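Local atomic coordinates of CrmK (Actinoalloteichus sp. WH1-2216-6, PDB entry 5I1V), a protein that is a flavoenzyme with covalently bound FAD, probably an oxidase, that takes part in shunt product recycling in caerulomycin biosynthesis. Residues 234-239 against 305-309. Numbering follows the deposited sequence.
Sequences ELTEAD and GVAVA
With chi1 at -74°, the CG of Asp239 stands anti to its own carbonyl carbon, and the carboxylate meets the backbone of Ala307 and Val308; at Val308, CG1, anti to the backbone N, goes to Glu234, and CG2, beside that N, toward Asp239 and Leu235. One carboxylate thus serves two consecutive amides. Ala307 N donates to Asp239 OD1 over 3.1 Å in a nearly straight bond that reaches the oxygen from above the carboxylate plane, 54° out of it, and Val308 N adds a weak, bent bond to Asp239 OD2 at 3.4 Å. While the side chain serves the loop, Asp239 N donates to Thr236 OG1 at 3.1 Å, the N-cap bond that opens helix 237-253. A helix start is in this way tied to the loop between helix 291-303 and strand 311-318, an outermost strand, within this chain, of the eight-stranded antiparallel sheet, far from the flavin. Next to the carboxylate, Val308 CG1 lies 3.6 Å from Glu234 CB, while Val308 CG2 fits among Glu234 O, at 3.2 Å, Asp239 OD2 and Leu235 CD1. Farther along, one water donates to both Glu234 OE1 and, at 2.7 Å, Ala309 O, while Val306 packs on Arg242 and Asn246 of helix 237-253.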
loop_
_atom_site.group_PDB
_atom_site.type_symbol
_atom_site.label_atom_id
_atom_site.label_comp_id
_atom_site.label_asym_id
_atom_site.label_seq_id
_atom_site.Cartn_x
_atom_site.Cartn_y
_atom_site.Cartn_z
ATOM N N GLU A 234 -23.693 10.036 -20.657
ATOM C CA GLU A 234 -24.275 9.425 -21.833
ATOM C C GLU A 234 -25.254 8.321 -21.505
ATOM O O GLU A 234 -25.768 7.696 -22.392
ATOM C CB GLU A 234 -23.175 8.868 -22.730
ATOM C CG GLU A 234 -22.389 9.929 -23.449
ATOM C CD GLU A 234 -20.902 9.642 -23.518
ATOM O OE1 GLU A 234 -20.476 8.490 -23.792
ATOM O OE2 GLU A 234 -20.138 10.611 -23.308
ATOM N N LEU A 235 -25.529 8.103 -20.236
ATOM C CA LEU A 235 -26.264 6.936 -19.789
ATOM C C LEU A 235 -27.736 7.265 -19.615
ATOM O O LEU A 235 -28.074 8.340 -19.114
ATOM C CB LEU A 235 -25.654 6.496 -18.448
ATOM C CG LEU A 235 -25.975 5.157 -17.816
ATOM C CD1 LEU A 235 -25.738 4.013 -18.794
ATOM C CD2 LEU A 235 -25.093 5.019 -16.588
ATOM N N THR A 236 -28.612 6.390 -20.083
ATOM C CA THR A 236 -30.029 6.486 -19.757
ATOM C C THR A 236 -30.421 5.330 -18.853
ATOM O O THR A 236 -29.667 4.390 -18.698
ATOM C CB THR A 236 -30.932 6.391 -20.982
ATOM O OG1 THR A 236 -30.855 5.073 -21.544
ATOM C CG2 THR A 236 -30.543 7.452 -22.034
ATOM N N GLU A 237 -31.631 5.396 -18.302
ATOM C CA GLU A 237 -32.131 4.326 -17.473
ATOM C C GLU A 237 -32.174 3.034 -18.226
ATOM O O GLU A 237 -31.788 1.994 -17.690
ATOM C CB GLU A 237 -33.525 4.615 -16.914
ATOM C CG GLU A 237 -34.006 3.441 -16.069
ATOM C CD GLU A 237 -35.437 3.545 -15.621
ATOM O OE1 GLU A 237 -35.766 4.532 -14.965
ATOM O OE2 GLU A 237 -36.224 2.622 -15.917
ATOM N N ALA A 238 -32.658 3.080 -19.460
ATOM C CA ALA A 238 -32.750 1.859 -20.264
ATOM C C ALA A 238 -31.380 1.268 -20.566
ATOM O O ALA A 238 -31.172 0.045 -20.481
ATOM C CB ALA A 238 -33.510 2.149 -21.560
ATOM N N ASP A 239 -30.410 2.109 -20.906
ATOM C CA ASP A 239 -29.051 1.584 -21.078
ATOM C C ASP A 239 -28.519 0.966 -19.788
ATOM O O ASP A 239 -27.915 -0.097 -19.833
ATOM C CB ASP A 239 -28.060 2.653 -21.520
ATOM C CG ASP A 239 -28.227 3.041 -22.971
ATOM O OD1 ASP A 239 -28.915 2.294 -23.718
ATOM O OD2 ASP A 239 -27.642 4.081 -23.364
ATOM N N GLY A 305 -27.473 -4.044 -27.447
ATOM C CA GLY A 305 -28.669 -3.286 -27.062
ATOM C C GLY A 305 -28.419 -2.048 -26.211
ATOM O O GLY A 305 -29.362 -1.455 -25.708
ATOM N N VAL A 306 -27.152 -1.655 -26.049
ATOM C CA VAL A 306 -26.758 -0.591 -25.121
ATOM C C VAL A 306 -26.213 0.553 -25.966
ATOM O O VAL A 306 -25.253 0.364 -26.704
ATOM C CB VAL A 306 -25.635 -1.103 -24.159
ATOM C CG1 VAL A 306 -25.074 0.020 -23.289
ATOM C CG2 VAL A 306 -26.172 -2.229 -23.304
ATOM N N ALA A 307 -26.820 1.733 -25.867
ATOM C CA ALA A 307 -26.441 2.850 -26.731
ATOM C C ALA A 307 -25.066 3.446 -26.386
ATOM O O ALA A 307 -24.292 3.702 -27.289
ATOM C CB ALA A 307 -27.523 3.941 -26.733
ATOM N N VAL A 308 -24.755 3.634 -25.095
ATOM C CA VAL A 308 -23.457 4.235 -24.668
ATOM C C VAL A 308 -22.314 3.332 -25.081
ATOM O O VAL A 308 -22.316 2.157 -24.715
ATOM C CB VAL A 308 -23.274 4.365 -23.133
ATOM C CG1 VAL A 308 -22.209 5.409 -22.823
ATOM C CG2 VAL A 308 -24.559 4.684 -22.420
ATOM N N ALA A 309 -21.331 3.860 -25.802
ATOM C CA ALA A 309 -20.129 3.082 -26.137
ATOM C C ALA A 309 -19.196 3.260 -24.957
ATOM O O ALA A 309 -19.042 4.381 -24.479
ATOM C CB ALA A 309 -19.466 3.628 -27.385
HETATM O O HOH W 1 -18.947 6.106 -22.462
#